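Local coordinates for protein antisigma-factor antagonist STAS (Rhodobacter sphaeroides, PDB 3LKL) that is the C-terminal STAS domain of a SulP-family membrane protein that probably transports sulfate or related anions, in a fold also found in bacterial anti-sigma factor antagonists, at residues E22-Y27 with H54-S59; A35-R40 with L69-E74; A16-V21 with R45-V50. All coordinates share one frame; numbering follows the deposited sequence.

Contact 1 of 3, residues E22-Y27 with H54-S59; sequences EGQLFY and HIWDIS
Gln-24 and His-54, followed by Leu-25 and Ile-55, pair as a short two-stranded parallel sheet that leads into the N-cap of helix 58-73 in this STAS domain. The backbone zips together through His-54 N to Gly-23 O, Leu-25 N to His-54 O and Trp-56 N to Leu-25 O, each 2.9 Å. Gln-24 shares a face with His-54, and its side chain supplies the polar contact on this face. CB passes the indole edge, 3.8 Å from Trp-56 NE1. The chain then folds back at CG (chi2 -48°), which swings the amide alongside both rings. OE1 takes the indole N-H of Trp-56 NE1 on a lone pair at 2.8 Å, nearly straight at 164°. The same oxygen lies in the plane of the imidazole, 3.3 Å from His-54 CD2. At the tip, NE2 reaches across the subunit boundary to Asp-65 and Gln-62 of the second subunit. The two oxygens of that Asp-65 hold both amide and imidazole, the latter at His-54 NE2. On the other face Leu-25 CD1 meets Ile-55 CG1 at 3.8 Å, with Ile-55 packed on helices 58-73 and 83-92 and Leu-25 on Ser-60. In anti-sigma factor antagonists such as SpoIIAA, the phosphorylated serine lies at the start of the corresponding helix. Here Asp-57 caps that helix and is hydrogen-bonded through OD1 to Ser-60 OG. Its other oxygen, OD2, reaches back to the loop and accepts Tyr-27 N on its syn lone pair at 2.7 Å.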
loop_
_atom_site.group_PDB
_atom_site.type_symbol
_atom_site.label_atom_id
_atom_site.label_comp_id
_atom_site.label_asym_id
_atom_site.label_seq_id
_atom_site.Cartn_x
_atom_site.Cartn_y
_atom_site.Cartn_z
ATOM N N GLU A 22 0.226 -0.938 -6.781
ATOM C CA GLU A 22 0.792 -1.628 -5.625
ATOM C C GLU A 22 1.812 -0.759 -4.951
ATOM O O GLU A 22 2.637 -0.138 -5.620
ATOM C CB GLU A 22 1.530 -2.902 -6.065
ATOM C CG GLU A 22 0.576 -3.861 -6.732
ATOM C CD GLU A 22 1.180 -5.216 -7.123
ATOM O OE1 GLU A 22 0.981 -5.594 -8.305
ATOM O OE2 GLU A 22 1.794 -5.888 -6.243
ATOM N N GLY A 23 1.775 -0.731 -3.613
ATOM C CA GLY A 23 2.844 -0.099 -2.828
ATOM C C GLY A 23 2.455 1.268 -2.353
ATOM O O GLY A 23 1.288 1.494 -2.013
ATOM N N GLN A 24 3.397 2.202 -2.398
ATOM C CA GLN A 24 3.231 3.436 -1.603
ATOM C C GLN A 24 3.049 4.697 -2.447
ATOM O O GLN A 24 3.941 5.062 -3.199
ATOM C CB GLN A 24 4.470 3.621 -0.720
ATOM C CG GLN A 24 4.988 2.388 0.040
ATOM C CD GLN A 24 3.920 1.605 0.777
ATOM O OE1 GLN A 24 2.959 2.146 1.291
ATOM N NE2 GLN A 24 4.087 0.308 0.793
ATOM N N LEU A 25 1.892 5.325 -2.348
ATOM C CA LEU A 25 1.595 6.510 -3.091
ATOM C C LEU A 25 1.684 7.714 -2.177
ATOM O O LEU A 25 0.885 7.867 -1.238
ATOM C CB LEU A 25 0.178 6.473 -3.650
ATOM C CG LEU A 25 -0.150 5.339 -4.622
ATOM C CD1 LEU A 25 -1.683 5.267 -4.993
ATOM C CD2 LEU A 25 0.688 5.508 -5.845
ATOM N N PHE A 26 2.613 8.583 -2.508
ATOM C CA PHE A 26 2.878 9.814 -1.702
ATOM C C PHE A 26 3.500 10.810 -2.651
ATOM O O PHE A 26 3.806 10.439 -3.753
ATOM C CB PHE A 26 3.827 9.470 -0.565
ATOM C CG PHE A 26 5.242 9.205 -0.999
ATOM C CD1 PHE A 26 6.238 10.129 -0.740
ATOM C CD2 PHE A 26 5.598 8.029 -1.653
ATOM C CE1 PHE A 26 7.541 9.899 -1.081
ATOM C CE2 PHE A 26 6.934 7.810 -2.023
ATOM C CZ PHE A 26 7.894 8.740 -1.727
ATOM N N TYR A 27 3.753 12.048 -2.220
ATOM C CA TYR A 27 4.133 13.078 -3.164
ATOM C C TYR A 27 5.275 12.638 -4.045
ATOM O O TYR A 27 5.343 12.976 -5.227
ATOM C CB TYR A 27 4.479 14.413 -2.439
ATOM C CG TYR A 27 5.770 14.350 -1.679
ATOM C CD1 TYR A 27 6.972 14.739 -2.291
ATOM C CD2 TYR A 27 5.808 13.880 -0.341
ATOM C CE1 TYR A 27 8.179 14.666 -1.605
ATOM C CE2 TYR A 27 7.003 13.813 0.354
ATOM C CZ TYR A 27 8.177 14.226 -0.287
ATOM O OH TYR A 27 9.367 14.168 0.378
ATOM N N HIS A 54 -1.164 2.073 -0.557
ATOM C CA HIS A 54 -1.554 2.953 0.532
ATOM C C HIS A 54 -1.376 4.338 0.006
ATOM O O HIS A 54 -0.334 4.666 -0.599
ATOM C CB HIS A 54 -0.632 2.843 1.712
ATOM C CG HIS A 54 -0.647 1.515 2.362
ATOM N ND1 HIS A 54 -1.788 0.966 2.910
ATOM C CD2 HIS A 54 0.332 0.599 2.510
ATOM C CE1 HIS A 54 -1.501 -0.245 3.368
ATOM N NE2 HIS A 54 -0.215 -0.474 3.159
ATOM N N ILE A 55 -2.400 5.145 0.213
ATOM C CA ILE A 55 -2.345 6.550 -0.190
ATOM C C ILE A 55 -1.968 7.291 1.114
ATOM O O ILE A 55 -2.658 7.191 2.094
ATOM C CB ILE A 55 -3.679 7.008 -0.779
ATOM C CG1 ILE A 55 -3.955 6.231 -2.116
ATOM C CG2 ILE A 55 -3.626 8.447 -0.998
ATOM C CD1 ILE A 55 -5.302 6.546 -2.694
ATOM N N TRP A 56 -0.839 7.977 1.076
ATOM C CA TRP A 56 -0.226 8.547 2.251
ATOM C C TRP A 56 -0.369 10.042 2.354
ATOM O O TRP A 56 0.014 10.601 3.370
ATOM C CB TRP A 56 1.251 8.234 2.218
ATOM C CG TRP A 56 1.549 6.814 2.476
ATOM C CD1 TRP A 56 2.156 5.961 1.647
ATOM C CD2 TRP A 56 1.261 6.106 3.669
ATOM N NE1 TRP A 56 2.264 4.723 2.236
ATOM C CE2 TRP A 56 1.759 4.821 3.509
ATOM C CE3 TRP A 56 0.658 6.470 4.901
ATOM C CZ2 TRP A 56 1.590 3.841 4.471
ATOM C CZ3 TRP A 56 0.560 5.538 5.869
ATOM C CH2 TRP A 56 1.003 4.229 5.657
ATOM N N ASP A 57 -0.833 10.738 1.312
ATOM C CA ASP A 57 -1.000 12.199 1.468
ATOM C C ASP A 57 -2.075 12.749 0.527
ATOM O O ASP A 57 -2.426 12.124 -0.474
ATOM C CB ASP A 57 0.377 12.947 1.338
ATOM C CG ASP A 57 1.178 12.608 0.037
ATOM O OD1 ASP A 57 0.553 12.333 -1.006
ATOM O OD2 ASP A 57 2.446 12.626 0.050
ATOM N N ILE A 58 -2.578 13.935 0.824
ATOM C CA ILE A 58 -3.597 14.516 -0.033
ATOM C C ILE A 58 -3.145 14.810 -1.510
ATOM O O ILE A 58 -3.977 14.780 -2.397
ATOM C CB ILE A 58 -4.247 15.745 0.627
ATOM C CG1 ILE A 58 -5.260 15.266 1.650
ATOM C CG2 ILE A 58 -5.023 16.647 -0.375
ATOM C CD1 ILE A 58 -5.722 16.421 2.598
ATOM N N SER A 59 -1.863 15.122 -1.729
ATOM C CA SER A 59 -1.281 15.177 -3.068
ATOM C C SER A 59 -1.627 13.979 -3.907
ATOM O O SER A 59 -1.989 14.133 -5.079
ATOM C CB SER A 59 0.237 15.182 -3.004
ATOM O OG SER A 59 0.706 16.453 -2.664
#

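Contact 2 of 3, residues A35-R40 with L69-E74; sequences AAFDFR and LKFRRE
Phe-39 drives the edge of its ring against the face of Phe-71 in an edge-to-face pair that joins the loop after helix 30-35 to the last turns of helix 58-73, within an aromatic cluster completed by Phe-37. The two planes stand 57° apart with centroids 4.8 Å from each other, and Phe-39 CD1 sits over the middle of the Phe-71 ring. Phe-37 approaches the same ring from another direction: its CD1 lies at the rim of Phe-71, 3.8 Å from CE2, with the planes almost perpendicular at 87°. The Phe-39 ring is itself held between two aliphatic groups. Phe-37 CB lies against one face, while Lys-70 CG makes a CH-pi contact with the other, 3.7 Å from the centroid. Lys-70 reaches that place because its CG is anti to the backbone N (chi1 -175°), and a bend at chi2 then carries the chain past Phe-39. Its ammonium continues to Glu-74, where NZ forms a salt bridge to OE2 at 3.0 Å, coming from above the carboxylate plane. Beneath the cluster lies the main sheet, with Phe-37 resting on Ile-48 and Phe-71 on Val-46 and Val-78. No hydrogen bond crosses between the segments; at the outer end Arg-40 CG runs beside the Glu-74 carboxylate, and Glu-74 CG closes to 3.3 Å from the carbonyl oxygen Phe-39 O.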
loop_
_atom_site.group_PDB
_atom_site.type_symbol
_atom_site.label_atom_id
_atom_site.label_comp_id
_atom_site.label_asym_id
_atom_site.label_seq_id
_atom_site.Cartn_x
_atom_site.Cartn_y
_atom_site.Cartn_z
ATOM N N ALA A 35 2.736 9.036 -14.820
ATOM C CA ALA A 35 3.399 8.452 -16.005
ATOM C C ALA A 35 3.015 7.015 -16.317
ATOM O O ALA A 35 3.222 6.546 -17.416
ATOM C CB ALA A 35 4.865 8.542 -15.861
ATOM N N ALA A 36 2.444 6.288 -15.369
ATOM C CA ALA A 36 2.098 4.885 -15.662
ATOM C C ALA A 36 0.858 4.700 -16.579
ATOM O O ALA A 36 0.715 3.652 -17.242
ATOM C CB ALA A 36 1.991 4.090 -14.313
ATOM N N PHE A 37 0.011 5.719 -16.700
ATOM C CA PHE A 37 -1.236 5.646 -17.410
ATOM C C PHE A 37 -1.040 6.181 -18.825
ATOM O O PHE A 37 -0.318 7.190 -19.010
ATOM C CB PHE A 37 -2.223 6.560 -16.731
ATOM C CG PHE A 37 -2.548 6.153 -15.321
ATOM C CD1 PHE A 37 -3.264 4.996 -15.073
ATOM C CD2 PHE A 37 -2.116 6.898 -14.254
ATOM C CE1 PHE A 37 -3.556 4.598 -13.799
ATOM C CE2 PHE A 37 -2.448 6.537 -12.940
ATOM C CZ PHE A 37 -3.139 5.359 -12.712
ATOM N N ASP A 38 -1.661 5.512 -19.778
ATOM C CA ASP A 38 -1.748 5.982 -21.168
ATOM C C ASP A 38 -3.129 6.605 -21.384
ATOM O O ASP A 38 -4.139 5.965 -21.727
ATOM C CB ASP A 38 -1.465 4.845 -22.092
ATOM C CG ASP A 38 -1.504 5.228 -23.549
ATOM O OD1 ASP A 38 -1.592 6.448 -23.883
ATOM O OD2 ASP A 38 -1.468 4.252 -24.347
ATOM N N PHE A 39 -3.146 7.893 -21.103
ATOM C CA PHE A 39 -4.368 8.656 -21.056
ATOM C C PHE A 39 -5.138 8.725 -22.356
ATOM O O PHE A 39 -6.408 8.717 -22.339
ATOM C CB PHE A 39 -4.102 10.028 -20.470
ATOM C CG PHE A 39 -3.900 9.999 -18.988
ATOM C CD1 PHE A 39 -4.885 9.456 -18.168
ATOM C CD2 PHE A 39 -2.762 10.487 -18.413
ATOM C CE1 PHE A 39 -4.737 9.398 -16.853
ATOM C CE2 PHE A 39 -2.588 10.471 -17.052
ATOM C CZ PHE A 39 -3.588 9.920 -16.248
ATOM N N ARG A 40 -4.444 8.657 -23.480
ATOM C CA ARG A 40 -5.162 8.840 -24.722
ATOM C C ARG A 40 -5.341 7.536 -25.464
ATOM O O ARG A 40 -5.658 7.553 -26.630
ATOM C CB ARG A 40 -4.457 9.873 -25.571
ATOM C CG ARG A 40 -4.320 11.295 -24.864
ATOM C CD ARG A 40 -3.154 12.137 -25.442
ATOM N NE ARG A 40 -1.968 11.264 -25.508
ATOM C CZ ARG A 40 -0.702 11.644 -25.636
ATOM N NH1 ARG A 40 -0.345 12.936 -25.687
ATOM N NH2 ARG A 40 0.223 10.685 -25.698
ATOM N N LEU A 69 -10.265 11.995 -13.785
ATOM C CA LEU A 69 -10.912 13.012 -14.624
ATOM C C LEU A 69 -10.318 13.021 -16.046
ATOM O O LEU A 69 -11.042 13.228 -17.025
ATOM C CB LEU A 69 -10.800 14.421 -13.954
ATOM C CG LEU A 69 -11.697 14.606 -12.706
ATOM C CD1 LEU A 69 -11.072 15.632 -11.659
ATOM C CD2 LEU A 69 -13.124 14.974 -13.124
ATOM N N LYS A 70 -9.016 12.777 -16.153
ATOM C CA LYS A 70 -8.357 12.763 -17.437
ATOM C C LYS A 70 -8.935 11.565 -18.266
ATOM O O LYS A 70 -9.310 11.775 -19.428
ATOM C CB LYS A 70 -6.880 12.748 -17.236
ATOM C CG LYS A 70 -5.954 12.845 -18.473
ATOM C CD LYS A 70 -6.323 13.906 -19.588
ATOM C CE LYS A 70 -5.163 14.042 -20.666
ATOM N NZ LYS A 70 -5.603 14.060 -22.143
ATOM N N PHE A 71 -9.125 10.386 -17.662
ATOM C CA PHE A 71 -9.646 9.234 -18.436
ATOM C C PHE A 71 -11.036 9.539 -18.875
ATOM O O PHE A 71 -11.360 9.353 -20.056
ATOM C CB PHE A 71 -9.675 7.943 -17.702
ATOM C CG PHE A 71 -8.393 7.205 -17.762
ATOM C CD1 PHE A 71 -7.885 6.738 -18.982
ATOM C CD2 PHE A 71 -7.647 7.057 -16.651
ATOM C CE1 PHE A 71 -6.717 6.071 -19.026
ATOM C CE2 PHE A 71 -6.452 6.383 -16.690
ATOM C CZ PHE A 71 -6.003 5.853 -17.869
ATOM N N ARG A 72 -11.838 10.119 -18.006
ATOM C CA ARG A 72 -13.195 10.473 -18.351
ATOM C C ARG A 72 -13.319 11.413 -19.513
ATOM O O ARG A 72 -14.138 11.255 -20.322
ATOM C CB ARG A 72 -13.892 11.088 -17.172
ATOM C CG ARG A 72 -14.294 10.120 -16.186
ATOM C CD ARG A 72 -15.366 10.693 -15.356
ATOM N NE ARG A 72 -15.498 9.935 -14.147
ATOM C CZ ARG A 72 -15.910 10.406 -12.992
ATOM N NH1 ARG A 72 -16.252 11.680 -12.852
ATOM N NH2 ARG A 72 -15.959 9.583 -11.990
ATOM N N ARG A 73 -12.461 12.392 -19.536
ATOM C CA ARG A 73 -12.403 13.401 -20.533
ATOM C C ARG A 73 -12.149 12.754 -21.859
ATOM O O ARG A 73 -12.684 13.176 -22.831
ATOM C CB ARG A 73 -11.285 14.366 -20.219
ATOM C CG ARG A 73 -11.547 15.768 -20.561
ATOM C CD ARG A 73 -11.169 16.740 -19.460
ATOM N NE ARG A 73 -9.792 16.595 -19.070
ATOM C CZ ARG A 73 -9.362 16.642 -17.826
ATOM N NH1 ARG A 73 -8.092 16.477 -17.572
ATOM N NH2 ARG A 73 -10.206 16.880 -16.860
ATOM N N GLU A 74 -11.340 11.714 -21.875
ATOM C CA GLU A 74 -11.032 10.974 -23.145
ATOM C C GLU A 74 -12.101 10.000 -23.586
ATOM O O GLU A 74 -11.943 9.273 -24.594
ATOM C CB GLU A 74 -9.672 10.260 -23.050
ATOM C CG GLU A 74 -8.489 11.247 -22.784
ATOM C CD GLU A 74 -8.177 12.115 -24.004
ATOM O OE1 GLU A 74 -8.171 11.535 -25.136
ATOM O OE2 GLU A 74 -7.952 13.350 -23.830
#

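Contact 3 of 3, residues A16-V21 with R45-V50; sequences ARTYRV and RVTIDV
Two neighbouring parallel strands in the middle of the main sheet, 16-21 and 45-50, run in register from Ala-16 beside Arg-45 to Arg-20 beside Asp-49. Their directions differ by 13°, with the axes 4.7 Å apart at closest approach. Five backbone hydrogen bonds alternate across the gap: Arg-17 and Tyr-19 each give and accept one, and Val-21 N adds the fifth by donating to Asp-49 O. That from Tyr-19 N to Thr-47 O measures 2.8 Å. A CA-H...O contact from Ala-16 CA to Arg-45 O, 3.1 Å long, supplements them at the start. The connection between the strands passes through helix 30-35, giving a beta-alpha-beta crossover of the STAS fold; strands 4-10 and 77-81 flank the pair. The two faces differ in character. On one, Tyr-19, Val-46 and Ile-48 turn to helix 58-73. Val-46 CG1 lies in the plane of the Tyr-19 ring at its edge, 3.9 Å from CD1, while the phenol OH reaches Asp-38 N. Arg-17 also leaves from this face, its guanidinium end leading away to Glu-41 and Ser-8. On the other face Thr-18 and Thr-47 stand side by side, with Thr-18 OG1 3.8 Å from Thr-47 CB and the methyls CG2 near one another. A water links the strands here, donating to Arg-17 O and lying 3.1 Å from Thr-47 OG1. Farther along, the Asp-49 carboxylate is held by residues just after the strand, with OD1 bonded to Ser-51 OG and OD2 in a salt bridge to Arg-52.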
loop_
_atom_site.group_PDB
_atom_site.type_symbol
_atom_site.label_atom_id
_atom_site.label_comp_id
_atom_site.label_asym_id
_atom_site.label_seq_id
_atom_site.Cartn_x
_atom_site.Cartn_y
_atom_site.Cartn_z
ATOM N N ALA A 16 -11.330 -2.459 -22.546
ATOM C CA ALA A 16 -11.241 -2.309 -21.110
ATOM C C ALA A 16 -9.792 -2.540 -20.694
ATOM O O ALA A 16 -9.146 -3.490 -21.219
ATOM C CB ALA A 16 -12.133 -3.327 -20.418
ATOM N N ARG A 17 -9.245 -1.633 -19.864
ATOM C CA ARG A 17 -7.939 -1.804 -19.256
ATOM C C ARG A 17 -8.052 -1.733 -17.705
ATOM O O ARG A 17 -8.762 -0.859 -17.164
ATOM C CB ARG A 17 -6.910 -0.772 -19.782
ATOM C CG ARG A 17 -5.584 -1.099 -19.199
ATOM C CD ARG A 17 -4.417 -0.409 -19.776
ATOM N NE ARG A 17 -4.173 -0.615 -21.192
ATOM C CZ ARG A 17 -3.330 -1.512 -21.704
ATOM N NH1 ARG A 17 -2.668 -2.395 -20.960
ATOM N NH2 ARG A 17 -3.148 -1.520 -22.993
ATOM N N THR A 18 -7.388 -2.650 -17.000
ATOM C CA THR A 18 -7.245 -2.600 -15.485
ATOM C C THR A 18 -5.812 -2.270 -15.139
ATOM O O THR A 18 -4.887 -2.915 -15.562
ATOM C CB THR A 18 -7.803 -3.886 -14.826
ATOM O OG1 THR A 18 -9.140 -4.033 -15.267
ATOM C CG2 THR A 18 -7.838 -3.858 -13.259
ATOM N N TYR A 19 -5.610 -1.109 -14.532
ATOM C CA TYR A 19 -4.333 -0.768 -13.924
ATOM C C TYR A 19 -4.276 -1.292 -12.486
ATOM O O TYR A 19 -5.168 -1.009 -11.715
ATOM C CB TYR A 19 -4.134 0.737 -13.907
ATOM C CG TYR A 19 -3.867 1.310 -15.266
ATOM C CD1 TYR A 19 -4.898 1.749 -16.068
ATOM C CD2 TYR A 19 -2.552 1.453 -15.721
ATOM C CE1 TYR A 19 -4.615 2.266 -17.345
ATOM C CE2 TYR A 19 -2.271 1.892 -17.003
ATOM C CZ TYR A 19 -3.302 2.343 -17.792
ATOM O OH TYR A 19 -2.999 2.839 -19.043
ATOM N N ARG A 20 -3.193 -1.994 -12.119
ATOM C CA ARG A 20 -3.009 -2.532 -10.755
ATOM C C ARG A 20 -1.909 -1.734 -10.098
ATOM O O ARG A 20 -0.771 -1.744 -10.566
ATOM C CB ARG A 20 -2.578 -3.991 -10.842
ATOM C CG ARG A 20 -2.489 -4.740 -9.535
ATOM C CD ARG A 20 -2.125 -6.184 -9.770
ATOM N NE ARG A 20 -3.294 -6.967 -10.181
ATOM C CZ ARG A 20 -3.253 -8.259 -10.525
ATOM N NH1 ARG A 20 -4.369 -8.903 -10.881
ATOM N NH2 ARG A 20 -2.092 -8.922 -10.524
ATOM N N VAL A 21 -2.278 -0.966 -9.059
ATOM C CA VAL A 21 -1.384 -0.100 -8.334
ATOM C C VAL A 21 -1.067 -0.776 -7.011
ATOM O O VAL A 21 -1.976 -1.159 -6.248
ATOM C CB VAL A 21 -2.008 1.254 -8.052
ATOM C CG1 VAL A 21 -0.922 2.226 -7.390
ATOM C CG2 VAL A 21 -2.506 1.881 -9.312
ATOM N N ARG A 45 -13.647 1.525 -21.061
ATOM C CA ARG A 45 -13.637 1.325 -19.584
ATOM C C ARG A 45 -12.245 1.249 -19.122
ATOM O O ARG A 45 -11.436 0.485 -19.697
ATOM C CB ARG A 45 -14.207 -0.031 -19.228
ATOM C CG ARG A 45 -15.664 -0.108 -19.140
ATOM C CD ARG A 45 -16.138 -1.565 -19.173
ATOM N NE ARG A 45 -17.573 -1.639 -19.507
ATOM C CZ ARG A 45 -18.276 -2.776 -19.630
ATOM N NH1 ARG A 45 -17.702 -3.974 -19.457
ATOM N NH2 ARG A 45 -19.578 -2.723 -19.926
ATOM N N VAL A 46 -11.964 1.986 -18.047
ATOM C CA VAL A 46 -10.734 1.895 -17.271
ATOM C C VAL A 46 -11.006 1.564 -15.779
ATOM O O VAL A 46 -11.861 2.202 -15.192
ATOM C CB VAL A 46 -9.926 3.215 -17.383
ATOM C CG1 VAL A 46 -8.574 2.999 -16.760
ATOM C CG2 VAL A 46 -9.763 3.593 -18.862
ATOM N N THR A 47 -10.259 0.592 -15.179
ATOM C CA THR A 47 -10.256 0.374 -13.772
ATOM C C THR A 47 -8.926 0.685 -13.224
ATOM O O THR A 47 -7.914 0.241 -13.760
ATOM C CB THR A 47 -10.653 -1.079 -13.442
ATOM O OG1 THR A 47 -11.955 -1.279 -13.970
ATOM C CG2 THR A 47 -10.716 -1.323 -11.926
ATOM N N ILE A 48 -8.893 1.547 -12.207
ATOM C CA ILE A 48 -7.697 1.791 -11.417
ATOM C C ILE A 48 -7.887 1.064 -10.090
ATOM O O ILE A 48 -8.711 1.480 -9.283
ATOM C CB ILE A 48 -7.484 3.304 -11.269
ATOM C CG1 ILE A 48 -7.496 3.960 -12.677
ATOM C CG2 ILE A 48 -6.179 3.663 -10.563
ATOM C CD1 ILE A 48 -7.396 5.466 -12.560
ATOM N N ASP A 49 -7.157 -0.005 -9.894
ATOM C CA ASP A 49 -7.238 -0.796 -8.694
ATOM C C ASP A 49 -6.115 -0.429 -7.749
ATOM O O ASP A 49 -4.992 -0.744 -7.976
ATOM C CB ASP A 49 -7.215 -2.267 -9.074
ATOM C CG ASP A 49 -7.267 -3.206 -7.894
ATOM O OD1 ASP A 49 -7.138 -2.824 -6.767
ATOM O OD2 ASP A 49 -7.430 -4.370 -8.107
ATOM N N VAL A 50 -6.455 0.268 -6.690
ATOM C CA VAL A 50 -5.481 0.685 -5.699
ATOM C C VAL A 50 -5.520 -0.197 -4.393
ATOM O O VAL A 50 -4.902 0.203 -3.374
ATOM C CB VAL A 50 -5.675 2.172 -5.341
ATOM C CG1 VAL A 50 -5.339 3.043 -6.548
ATOM C CG2 VAL A 50 -7.124 2.461 -4.869
HETATM O O HOH W 1 -11.905 -1.708 -17.002
HETATM O O HOH W 2 -3.815 -2.743 -6.387
#

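How the contacts relate
Contacts 1 and 3 both join parallel strands, and their segments follow one another in the chain, yet their centres lie about 17 Å apart on opposite sides of the domain centre. Contact 1 is mostly buried, relies more on side-chain polar groups and faces the second subunit. Contacts 2 and 3 are only partly buried, and no other subunit touches them. Contact 3 is regular sheet, held mainly by backbone bonds, with a buried face towards helix 58-73. Contact 2 lacks cross-segment hydrogen bonds: aromatic packing grades into charged groups at the surface. It shares helix 58-73 with contact 1, using the opposite end, and lies directly on contact 3, where Phe-37 packs on Tyr-19.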